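PDB 2R6H: NADH:ubiquinone oxidoreductase, Na translocating, F subunit from Porphyromonas gingivalis, which belongs to the flavoprotein oxidoreductases that join an FAD-binding beta-barrel domain to a Rossmann-like nucleotide-binding domain. Local coordinates for residues A[19-27]-A[196-204]; A[88-96]-A[169-180]. All coordinates share one frame; numbering follows the deposited sequence.

Contact 1: residues A[19-27]-A[196-204]. With SO4 (sulfate ion), chain F.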
loop_
_atom_site.group_PDB
_atom_site.type_symbol
_atom_site.label_atom_id
_atom_site.label_comp_id
_atom_site.label_asym_id
_atom_site.label_seq_id
_atom_site.Cartn_x
_atom_site.Cartn_y
_atom_site.Cartn_z
ATOM N N ASN A 19 10.367 6.266 -6.823
ATOM C CA ASN A 19 10.396 5.323 -5.711
ATOM C C ASN A 19 10.057 5.988 -4.381
ATOM O O ASN A 19 10.545 7.077 -4.079
ATOM C CB ASN A 19 11.762 4.640 -5.624
ATOM C CG ASN A 19 11.808 3.329 -6.385
ATOM O OD1 ASN A 19 11.804 3.312 -7.615
ATOM N ND2 ASN A 19 11.852 2.222 -5.654
ATOM N N VAL A 20 9.218 5.326 -3.592
ATOM C CA VAL A 20 8.790 5.862 -2.314
ATOM C C VAL A 20 9.318 4.950 -1.162
ATOM O O VAL A 20 9.454 5.364 -0.005
ATOM C CB VAL A 20 7.261 6.083 -2.347
ATOM C CG1 VAL A 20 6.501 4.905 -1.744
ATOM C CG2 VAL A 20 6.904 7.383 -1.685
ATOM N N SER A 21 9.650 3.711 -1.514
ATOM C CA SER A 21 10.430 2.829 -0.656
ATOM C C SER A 21 11.261 2.012 -1.606
ATOM O O SER A 21 11.364 2.360 -2.775
ATOM C CB SER A 21 9.532 1.892 0.116
ATOM O OG SER A 21 8.986 0.955 -0.783
ATOM N N THR A 22 11.823 0.904 -1.142
ATOM C CA THR A 22 12.676 0.116 -2.032
ATOM C C THR A 22 11.918 -0.602 -3.160
ATOM O O THR A 22 12.411 -0.717 -4.278
ATOM C CB THR A 22 13.519 -0.897 -1.282
ATOM O OG1 THR A 22 14.468 -0.207 -0.463
ATOM C CG2 THR A 22 14.270 -1.759 -2.279
ATOM N N PHE A 23 10.716 -1.070 -2.865
ATOM C CA PHE A 23 9.961 -1.798 -3.855
ATOM C C PHE A 23 8.557 -1.225 -4.117
ATOM O O PHE A 23 7.705 -1.874 -4.746
ATOM C CB PHE A 23 9.893 -3.253 -3.444
ATOM C CG PHE A 23 11.221 -3.903 -3.368
ATOM C CD1 PHE A 23 12.066 -3.898 -4.465
ATOM C CD2 PHE A 23 11.634 -4.528 -2.210
ATOM C CE1 PHE A 23 13.311 -4.509 -4.399
ATOM C CE2 PHE A 23 12.872 -5.134 -2.140
ATOM C CZ PHE A 23 13.709 -5.128 -3.228
ATOM N N ILE A 24 8.312 -0.006 -3.649
ATOM C CA ILE A 24 7.049 0.655 -3.951
ATOM C C ILE A 24 7.263 2.018 -4.597
ATOM O O ILE A 24 7.826 2.931 -3.987
ATOM C CB ILE A 24 6.181 0.782 -2.710
ATOM C CG1 ILE A 24 6.199 -0.549 -1.966
ATOM C CG2 ILE A 24 4.770 1.150 -3.113
ATOM C CD1 ILE A 24 5.512 -0.517 -0.648
ATOM N N LYS A 25 6.844 2.130 -5.852
ATOM C CA LYS A 25 6.813 3.414 -6.530
ATOM C C LYS A 25 5.491 4.110 -6.246
ATOM O O LYS A 25 4.436 3.468 -6.152
ATOM C CB LYS A 25 7.003 3.249 -8.035
ATOM C CG LYS A 25 8.432 3.352 -8.450
ATOM C CD LYS A 25 8.654 2.785 -9.832
ATOM C CE LYS A 25 10.106 2.940 -10.233
ATOM N NZ LYS A 25 10.557 4.351 -10.072
ATOM N N GLU A 26 5.559 5.426 -6.085
ATOM C CA GLU A 26 4.354 6.221 -6.000
ATOM C C GLU A 26 4.007 6.649 -7.410
ATOM O O GLU A 26 4.635 7.538 -7.977
ATOM C CB GLU A 26 4.547 7.422 -5.098
ATOM C CG GLU A 26 3.254 8.093 -4.775
ATOM C CD GLU A 26 3.453 9.480 -4.235
ATOM O OE1 GLU A 26 4.523 10.071 -4.499
ATOM O OE2 GLU A 26 2.541 9.977 -3.545
ATOM N N PHE A 27 3.012 5.979 -7.979
ATOM C CA PHE A 27 2.649 6.134 -9.380
ATOM C C PHE A 27 1.463 7.085 -9.510
ATOM O O PHE A 27 0.356 6.759 -9.111
ATOM C CB PHE A 27 2.326 4.757 -9.948
ATOM C CG PHE A 27 1.939 4.765 -11.385
ATOM C CD1 PHE A 27 2.749 5.381 -12.329
ATOM C CD2 PHE A 27 0.784 4.127 -11.801
ATOM C CE1 PHE A 27 2.401 5.383 -13.653
ATOM C CE2 PHE A 27 0.433 4.123 -13.123
ATOM C CZ PHE A 27 1.245 4.755 -14.056
ATOM N N SER A 196 12.199 -1.986 7.697
ATOM C CA SER A 196 13.166 -1.076 8.344
ATOM C C SER A 196 12.854 0.409 8.150
ATOM O O SER A 196 11.962 0.767 7.384
ATOM C CB SER A 196 14.586 -1.329 7.833
ATOM O OG SER A 196 14.805 -0.671 6.590
ATOM N N LYS A 197 13.622 1.278 8.805
ATOM C CA LYS A 197 13.355 2.713 8.711
ATOM C C LYS A 197 13.293 3.249 7.288
ATOM O O LYS A 197 12.487 4.121 7.008
ATOM C CB LYS A 197 14.349 3.548 9.512
ATOM C CG LYS A 197 13.889 4.986 9.636
ATOM C CD LYS A 197 14.645 5.780 10.702
ATOM C CE LYS A 197 15.828 6.542 10.113
ATOM N NZ LYS A 197 15.973 7.908 10.718
ATOM N N ASN A 198 14.143 2.735 6.402
ATOM C CA ASN A 198 14.241 3.236 5.033
ATOM C C ASN A 198 12.959 3.012 4.238
ATOM O O ASN A 198 12.698 3.697 3.238
ATOM C CB ASN A 198 15.416 2.556 4.316
ATOM C CG ASN A 198 15.779 3.218 2.984
ATOM O OD1 ASN A 198 15.904 4.439 2.886
ATOM N ND2 ASN A 198 15.970 2.397 1.960
ATOM N N GLU A 199 12.156 2.056 4.696
ATOM C CA GLU A 199 10.984 1.622 3.951
ATOM C C GLU A 199 9.684 2.331 4.341
ATOM O O GLU A 199 8.608 2.005 3.841
ATOM C CB GLU A 199 10.836 0.108 4.066
ATOM C CG GLU A 199 11.428 -0.654 2.890
ATOM C CD GLU A 199 12.870 -0.273 2.582
ATOM O OE1 GLU A 199 13.786 -0.672 3.339
ATOM O OE2 GLU A 199 13.090 0.408 1.560
ATOM N N ILE A 200 9.777 3.313 5.220
ATOM C CA ILE A 200 8.597 4.056 5.613
ATOM C C ILE A 200 8.309 5.149 4.599
ATOM O O ILE A 200 9.234 5.752 4.054
ATOM C CB ILE A 200 8.809 4.715 6.965
ATOM C CG1 ILE A 200 9.156 3.654 8.013
ATOM C CG2 ILE A 200 7.572 5.525 7.359
ATOM C CD1 ILE A 200 10.038 4.174 9.151
ATOM N N PHE A 201 7.034 5.402 4.336
ATOM C CA PHE A 201 6.655 6.551 3.526
ATOM C C PHE A 201 5.297 7.106 3.954
ATOM O O PHE A 201 4.513 6.413 4.601
ATOM C CB PHE A 201 6.681 6.223 2.027
ATOM C CG PHE A 201 5.857 5.027 1.649
ATOM C CD1 PHE A 201 4.595 5.184 1.097
ATOM C CD2 PHE A 201 6.342 3.742 1.838
ATOM C CE1 PHE A 201 3.829 4.079 0.743
ATOM C CE2 PHE A 201 5.576 2.641 1.483
ATOM C CZ PHE A 201 4.321 2.813 0.935
ATOM N N TYR A 202 5.052 8.366 3.600
ATOM C CA TYR A 202 3.842 9.097 3.973
ATOM C C TYR A 202 3.796 9.479 5.440
ATOM O O TYR A 202 2.747 9.880 5.926
ATOM C CB TYR A 202 2.566 8.326 3.616
ATOM C CG TYR A 202 2.315 8.179 2.138
ATOM C CD1 TYR A 202 2.628 9.200 1.248
ATOM C CD2 TYR A 202 1.737 7.026 1.636
ATOM C CE1 TYR A 202 2.394 9.065 -0.101
ATOM C CE2 TYR A 202 1.496 6.873 0.286
ATOM C CZ TYR A 202 1.822 7.894 -0.575
ATOM O OH TYR A 202 1.566 7.731 -1.912
ATOM N N GLU A 203 4.919 9.376 6.145
ATOM C CA GLU A 203 4.890 9.603 7.581
ATOM C C GLU A 203 4.441 11.005 7.956
ATOM O O GLU A 203 3.592 11.171 8.826
ATOM C CB GLU A 203 6.225 9.303 8.248
ATOM C CG GLU A 203 6.184 9.666 9.730
ATOM C CD GLU A 203 7.448 9.310 10.503
ATOM O OE1 GLU A 203 8.427 8.830 9.879
ATOM O OE2 GLU A 203 7.449 9.507 11.743
ATOM N N GLU A 204 4.996 12.020 7.312
ATOM C CA GLU A 204 4.676 13.376 7.719
ATOM C C GLU A 204 3.184 13.685 7.529
ATOM O O GLU A 204 2.571 14.319 8.384
ATOM C CB GLU A 204 5.586 14.389 7.022
ATOM C CG GLU A 204 5.280 15.862 7.334
ATOM C CD GLU A 204 5.516 16.265 8.790
ATOM O OE1 GLU A 204 6.090 15.460 9.566
ATOM O OE2 GLU A 204 5.116 17.399 9.147
HETATM S S SO4 F . 7.299 11.515 3.944
HETATM O O1 SO4 F . 7.685 10.123 3.725
HETATM O O2 SO4 F . 6.507 11.609 5.167
HETATM O O3 SO4 F . 8.492 12.349 4.089
HETATM O O4 SO4 F . 6.507 11.970 2.800
#
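Phe201 reaches across to Val20, Ser21 and Ile24. Its CB lies 3.5 Å from Val20 O and also meets Val20 CG2. Beyond CB, CG sits between the backbone N and the carbonyl carbon (chi1 54°), which swings the ring over the turn. Val20 CG1 stands on one face, 3.5 Å from the ring centroid and 16° off its normal, a CH-pi contact for which valine's methyl, branching at CB close to the backbone, is well suited. Farther out, CD2 nears Ser21 CB, and at the tip CE2 and CZ meet Ile24 CD1, which is 3.8 Å from CE2. Residues 20-23 form the turn between strands 9-19 and 24-30, an antiparallel hairpin of the flavin-side barrel; the backbone N atoms of Val20 and Ser21 both donate to Ile24 O. Residues 196-204 lead from strand 188-194 of the Rossmann-like sheet into helix 203-212. On one flank of the Phe201 ring, Thr22 OG1 donates to Glu199 OE2 (2.5 Å) from above the carboxylate plane, and Thr22 N adds a weak bond to the same oxygen. On another, Tyr202 OH lies 2.9 Å from Glu26 OE2, which sits at the ring's edge; Asn104 OD1 is a second acceptor for that hydroxyl. Tyr202 occupies the N-cap position, and a sulfate, probably from the crystallisation liquor, sits at this helix start, taking a nearly straight bond from Glu204 N to its O2 (2.7 Å).

Contact 2: residues A[88-96]-A[169-180]. With FAD (flavin-adenine dinucleotide), chain H.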
loop_
_atom_site.group_PDB
_atom_site.type_symbol
_atom_site.label_atom_id
_atom_site.label_comp_id
_atom_site.label_asym_id
_atom_site.label_seq_id
_atom_site.Cartn_x
_atom_site.Cartn_y
_atom_site.Cartn_z
ATOM N N ALA A 88 -5.441 -4.638 -10.970
ATOM C CA ALA A 88 -6.063 -3.816 -9.935
ATOM C C ALA A 88 -5.064 -3.011 -9.084
ATOM O O ALA A 88 -4.091 -3.564 -8.562
ATOM C CB ALA A 88 -6.939 -4.686 -9.039
ATOM N N TYR A 89 -5.314 -1.709 -8.945
ATOM C CA TYR A 89 -4.553 -0.895 -8.002
ATOM C C TYR A 89 -5.466 0.049 -7.215
ATOM O O TYR A 89 -6.350 0.691 -7.790
ATOM C CB TYR A 89 -3.381 -0.176 -8.697
ATOM C CG TYR A 89 -2.393 -1.175 -9.254
ATOM C CD1 TYR A 89 -1.462 -1.786 -8.432
ATOM C CD2 TYR A 89 -2.429 -1.548 -10.586
ATOM C CE1 TYR A 89 -0.581 -2.732 -8.924
ATOM C CE2 TYR A 89 -1.553 -2.485 -11.091
ATOM C CZ TYR A 89 -0.630 -3.081 -10.256
ATOM O OH TYR A 89 0.243 -4.027 -10.757
ATOM N N SER A 90 -5.255 0.093 -5.896
ATOM C CA SER A 90 -6.090 0.865 -4.979
ATOM C C SER A 90 -5.740 2.343 -5.025
ATOM O O SER A 90 -4.565 2.679 -5.100
ATOM C CB SER A 90 -5.885 0.362 -3.550
ATOM O OG SER A 90 -6.522 -0.881 -3.342
HETATM N N MSE A 91 -6.740 3.227 -4.970
HETATM C CA MSE A 91 -6.485 4.674 -4.867
HETATM C C MSE A 91 -5.945 5.050 -3.505
HETATM O O MSE A 91 -6.483 4.648 -2.478
HETATM C CB MSE A 91 -7.742 5.504 -5.105
HETATM C CG MSE A 91 -7.969 5.923 -6.534
HETATM SE SE MSE A 91 -8.803 4.508 -7.572
HETATM C CE MSE A 91 -10.532 4.442 -6.672
ATOM N N ALA A 92 -4.913 5.874 -3.508
ATOM C CA ALA A 92 -4.181 6.189 -2.300
ATOM C C ALA A 92 -4.377 7.642 -1.870
ATOM O O ALA A 92 -3.944 8.049 -0.782
ATOM C CB ALA A 92 -2.712 5.886 -2.503
ATOM N N ASN A 93 -5.027 8.423 -2.724
ATOM C CA ASN A 93 -5.417 9.758 -2.327
ATOM C C ASN A 93 -6.895 9.745 -2.015
ATOM O O ASN A 93 -7.609 8.826 -2.399
ATOM C CB ASN A 93 -5.089 10.791 -3.409
ATOM C CG ASN A 93 -4.780 12.182 -2.831
ATOM O OD1 ASN A 93 -4.781 12.387 -1.611
ATOM N ND2 ASN A 93 -4.509 13.142 -3.720
ATOM N N TYR A 94 -7.344 10.760 -1.293
ATOM C CA TYR A 94 -8.737 10.846 -0.904
ATOM C C TYR A 94 -9.586 11.379 -2.044
ATOM O O TYR A 94 -9.080 12.021 -2.967
ATOM C CB TYR A 94 -8.892 11.660 0.385
ATOM C CG TYR A 94 -8.638 13.144 0.277
ATOM C CD1 TYR A 94 -9.163 14.019 1.224
ATOM C CD2 TYR A 94 -7.889 13.680 -0.761
ATOM C CE1 TYR A 94 -8.946 15.378 1.150
ATOM C CE2 TYR A 94 -7.672 15.050 -0.850
ATOM C CZ TYR A 94 -8.206 15.897 0.111
ATOM O OH TYR A 94 -8.008 17.268 0.041
ATOM N N PRO A 95 -10.884 11.080 -1.995
ATOM C CA PRO A 95 -11.806 11.322 -3.109
ATOM C C PRO A 95 -11.951 12.790 -3.457
ATOM O O PRO A 95 -12.519 13.111 -4.504
ATOM C CB PRO A 95 -13.129 10.771 -2.585
ATOM C CG PRO A 95 -12.730 9.783 -1.568
ATOM C CD PRO A 95 -11.541 10.365 -0.894
ATOM N N ALA A 96 -11.445 13.662 -2.591
ATOM C CA ALA A 96 -11.546 15.101 -2.818
ATOM C C ALA A 96 -10.661 15.562 -3.982
ATOM O O ALA A 96 -10.847 16.662 -4.508
ATOM C CB ALA A 96 -11.226 15.875 -1.549
ATOM N N ALA A 169 -2.107 1.991 0.525
ATOM C CA ALA A 169 -2.854 2.782 -0.446
ATOM C C ALA A 169 -4.288 3.015 0.017
ATOM O O ALA A 169 -4.742 4.155 0.116
ATOM C CB ALA A 169 -2.838 2.103 -1.808
ATOM N N PRO A 170 -4.996 1.927 0.301
ATOM C CA PRO A 170 -6.414 2.005 0.672
ATOM C C PRO A 170 -6.610 2.692 2.019
ATOM O O PRO A 170 -7.483 3.549 2.152
ATOM C CB PRO A 170 -6.828 0.535 0.765
ATOM C CG PRO A 170 -5.909 -0.168 -0.169
ATOM C CD PRO A 170 -4.599 0.562 -0.084
ATOM N N LEU A 171 -5.802 2.313 3.004
ATOM C CA LEU A 171 -5.882 2.910 4.332
ATOM C C LEU A 171 -5.694 4.423 4.268
ATOM O O LEU A 171 -6.498 5.181 4.809
ATOM C CB LEU A 171 -4.838 2.290 5.262
ATOM C CG LEU A 171 -5.102 0.852 5.714
ATOM C CD1 LEU A 171 -6.056 0.155 4.757
ATOM C CD2 LEU A 171 -3.798 0.079 5.836
ATOM N N ARG A 172 -4.627 4.854 3.605
ATOM C CA ARG A 172 -4.297 6.272 3.523
ATOM C C ARG A 172 -5.428 7.066 2.880
ATOM O O ARG A 172 -5.729 8.185 3.297
ATOM C CB ARG A 172 -2.999 6.476 2.737
ATOM C CG ARG A 172 -2.744 7.915 2.322
ATOM C CD ARG A 172 -1.367 8.075 1.699
ATOM N NE ARG A 172 -0.999 9.478 1.539
ATOM C CZ ARG A 172 -1.182 10.175 0.422
ATOM N NH1 ARG A 172 -1.730 9.600 -0.640
ATOM N NH2 ARG A 172 -0.815 11.448 0.365
ATOM N N ALA A 173 -6.052 6.481 1.864
ATOM C CA ALA A 173 -7.207 7.093 1.218
ATOM C C ALA A 173 -8.366 7.254 2.196
ATOM O O ALA A 173 -8.999 8.309 2.254
ATOM C CB ALA A 173 -7.638 6.273 0.011
ATOM N N GLN A 174 -8.637 6.203 2.962
ATOM C CA GLN A 174 -9.681 6.247 3.985
ATOM C C GLN A 174 -9.326 7.223 5.120
ATOM O O GLN A 174 -10.153 8.056 5.511
ATOM C CB GLN A 174 -9.980 4.851 4.531
ATOM C CG GLN A 174 -10.769 3.973 3.578
ATOM C CD GLN A 174 -11.125 2.625 4.191
ATOM O OE1 GLN A 174 -10.815 2.362 5.347
ATOM N NE2 GLN A 174 -11.783 1.770 3.418
ATOM N N ILE A 175 -8.094 7.145 5.622
ATOM C CA ILE A 175 -7.666 8.029 6.706
ATOM C C ILE A 175 -7.629 9.489 6.285
ATOM O O ILE A 175 -8.046 10.359 7.029
ATOM C CB ILE A 175 -6.328 7.600 7.311
ATOM C CG1 ILE A 175 -6.541 6.349 8.154
ATOM C CG2 ILE A 175 -5.774 8.695 8.189
ATOM C CD1 ILE A 175 -5.370 5.424 8.176
ATOM N N LEU A 176 -7.144 9.758 5.084
ATOM C CA LEU A 176 -7.188 11.116 4.558
ATOM C C LEU A 176 -8.632 11.585 4.422
ATOM O O LEU A 176 -8.954 12.731 4.706
ATOM C CB LEU A 176 -6.453 11.206 3.219
ATOM C CG LEU A 176 -4.945 11.226 3.441
ATOM C CD1 LEU A 176 -4.194 11.166 2.139
ATOM C CD2 LEU A 176 -4.574 12.470 4.199
ATOM N N HIS A 177 -9.516 10.698 4.002
ATOM C CA HIS A 177 -10.886 11.116 3.832
ATOM C C HIS A 177 -11.481 11.429 5.190
ATOM O O HIS A 177 -12.119 12.464 5.378
ATOM C CB HIS A 177 -11.697 10.033 3.146
ATOM C CG HIS A 177 -13.144 10.360 3.031
ATOM N ND1 HIS A 177 -13.659 11.095 1.976
ATOM C CD2 HIS A 177 -14.197 10.080 3.834
ATOM C CE1 HIS A 177 -14.955 11.242 2.144
ATOM N NE2 HIS A 177 -15.310 10.633 3.267
ATOM N N LEU A 178 -11.256 10.521 6.135
ATOM C CA LEU A 178 -11.758 10.675 7.490
ATOM C C LEU A 178 -11.365 11.985 8.158
ATOM O O LEU A 178 -12.137 12.533 8.932
ATOM C CB LEU A 178 -11.287 9.519 8.355
ATOM C CG LEU A 178 -11.989 8.182 8.132
ATOM C CD1 LEU A 178 -11.187 7.071 8.814
ATOM C CD2 LEU A 178 -13.402 8.235 8.656
ATOM N N PHE A 179 -10.173 12.489 7.862
ATOM C CA PHE A 179 -9.635 13.637 8.597
ATOM C C PHE A 179 -9.479 14.923 7.786
ATOM O O PHE A 179 -9.642 16.017 8.326
ATOM C CB PHE A 179 -8.323 13.274 9.317
ATOM C CG PHE A 179 -8.522 12.381 10.496
ATOM C CD1 PHE A 179 -9.134 12.856 11.644
ATOM C CD2 PHE A 179 -8.119 11.065 10.461
ATOM C CE1 PHE A 179 -9.338 12.033 12.741
ATOM C CE2 PHE A 179 -8.308 10.238 11.555
ATOM C CZ PHE A 179 -8.921 10.721 12.699
ATOM N N ARG A 180 -9.157 14.811 6.503
ATOM C CA ARG A 180 -9.025 16.014 5.682
ATOM C C ARG A 180 -10.376 16.546 5.186
ATOM O O ARG A 180 -10.585 17.759 5.139
ATOM C CB ARG A 180 -8.051 15.814 4.516
ATOM C CG ARG A 180 -6.569 15.906 4.888
ATOM C CD ARG A 180 -5.831 16.689 3.804
ATOM N NE ARG A 180 -4.539 16.107 3.428
ATOM C CZ ARG A 180 -3.911 16.353 2.273
ATOM N NH1 ARG A 180 -4.459 17.167 1.370
ATOM N NH2 ARG A 180 -2.737 15.777 2.012
HETATM P PA FAD H . 1.858 -11.197 -11.773
HETATM O O1A FAD H . 0.364 -11.290 -11.486
HETATM O O2A FAD H . 2.244 -11.517 -13.221
HETATM O O5B FAD H . 2.695 -12.159 -10.764
HETATM C C5B FAD H . 2.699 -11.908 -9.366
HETATM C C4B FAD H . 3.878 -12.613 -8.705
HETATM O O4B FAD H . 3.786 -14.008 -8.922
HETATM C C3B FAD H . 5.212 -12.156 -9.276
HETATM O O3B FAD H . 6.070 -11.839 -8.207
HETATM C C2B FAD H . 5.764 -13.348 -10.027
HETATM O O2B FAD H . 7.158 -13.440 -9.841
HETATM C C1B FAD H . 5.036 -14.516 -9.368
HETATM N N9A FAD H . 4.877 -15.713 -10.241
HETATM C C8A FAD H . 4.402 -15.775 -11.535
HETATM N N7A FAD H . 4.421 -17.071 -11.944
HETATM C C5A FAD H . 4.899 -17.844 -10.930
HETATM C C6A FAD H . 5.130 -19.221 -10.798
HETATM N N6A FAD H . 4.950 -20.043 -11.833
HETATM N N1A FAD H . 5.636 -19.726 -9.607
HETATM C C2A FAD H . 5.914 -18.875 -8.548
HETATM N N3A FAD H . 5.685 -17.513 -8.680
HETATM C C4A FAD H . 5.188 -17.003 -9.851
HETATM N N1 FAD H . -1.020 -4.087 -5.632
HETATM C C2 FAD H . -0.330 -2.933 -5.368
HETATM O O2 FAD H . 0.888 -2.950 -5.484
HETATM N N3 FAD H . -1.010 -1.789 -4.979
HETATM C C4 FAD H . -2.397 -1.784 -4.854
HETATM O O4 FAD H . -3.057 -0.787 -4.513
HETATM C C4X FAD H . -3.081 -2.956 -5.128
HETATM N N5 FAD H . -4.453 -2.960 -5.008
HETATM C C5X FAD H . -5.134 -4.133 -5.269
HETATM C C6 FAD H . -6.518 -4.134 -5.133
HETATM C C7 FAD H . -7.248 -5.288 -5.393
HETATM C C7M FAD H . -8.745 -5.243 -5.240
HETATM C C8 FAD H . -6.574 -6.446 -5.786
HETATM C C8M FAD H . -7.332 -7.702 -6.065
HETATM C C9 FAD H . -5.190 -6.437 -5.915
HETATM C C9A FAD H . -4.458 -5.287 -5.660
HETATM N N10 FAD H . -3.077 -5.272 -5.782
HETATM C C10 FAD H . -2.393 -4.109 -5.512
HETATM C "C1'" FAD H . -2.306 -6.405 -6.389
HETATM C "C2'" FAD H . -2.123 -6.116 -7.870
HETATM O "O2'" FAD H . -3.388 -6.055 -8.481
HETATM C "C3'" FAD H . -1.287 -7.180 -8.573
HETATM O "O3'" FAD H . -1.659 -8.475 -8.160
HETATM C "C4'" FAD H . 0.185 -6.921 -8.317
HETATM O "O4'" FAD H . 0.506 -5.743 -9.006
HETATM C "C5'" FAD H . 1.049 -8.043 -8.866
HETATM O "O5'" FAD H . 0.572 -8.378 -10.148
HETATM P P FAD H . 1.585 -8.411 -11.397
HETATM O O1P FAD H . 0.816 -8.423 -12.696
HETATM O O2P FAD H . 2.551 -7.258 -11.306
HETATM O O3P FAD H . 2.389 -9.775 -11.217
#
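From Ala92 to Tyr94 the chain follows the helix in the same N-to-C sense, facing Ala169 and Ala173: the CA atoms of Ala92 and Ala169 are 4.1 Å apart, those of Tyr94 and Ala173 4.6 Å. The two-residue step from Ala92 to Tyr94 spans about the same length as the helical turn from Ala169 to Ala173, an approach that the small methyl side chains of Ala92, Ala169 and Ala173 probably make possible. Ala92 CA also makes a CA-H...O contact to Ala169 O (3.2 Å, 163° at the hydrogen). With chi1 of Arg172 at 166° CG points away from the backbone N, and the extended chain carries its aliphatic part past Ala92 O before NH1 gives that carbonyl a weak hydrogen bond. NH2 forms a salt bridge with Asp205, and Leu176 CD1 covers one guanidinium face from 3.6 Å above its plane. Tyr94 crosses Leu176 at about a right angle, Tyr94 CB lying 3.8 Å from Leu176 CB. Farther out Tyr94 CE1 meets Arg180 CB. Pro95, a compact, puckered apolar ring, brings its CD near His177 ND1. At the other end Pro170 CG packs on Ser90, whose backbone N donates to FAD O4 (2.7 Å, 158°), and Ala88 O accepts from FAD O2' (2.6 Å). The end of strand 85-90 thus supplies part of the flavin's grip, just before the chain runs on along the helix. That strand lies beside strand 44-49 at the margin of the antiparallel barrel sheet, while helix 168-181 turns Leu171, Ile175 and Leu178 onto strand 158-164 of the parallel sheet.

Both contacts bridge the same two domains, joining the antiparallel barrel to the Rossmann-like part; the centres of the two contacts are about 16 Å apart. They meet where Tyr202 of contact 1 packs on Arg172 of contact 2, Tyr202 CD2 lying 3.3 Å from Arg172 CD, and the two residues form a cation-pi pair. Both segments of contact 2 lie in the sequence between the two segments of contact 1. Strand 100-106 runs close to both: Asn104 touches Ile24, Phe201 and Ala169, and its backbone O is hydrogen-bonded to FAD. Residues 88-90 of contact 2 hydrogen-bond to the flavin-adenine dinucleotide directly, whereas in contact 1 the side chain of Ile24 stays about 6 Å from it.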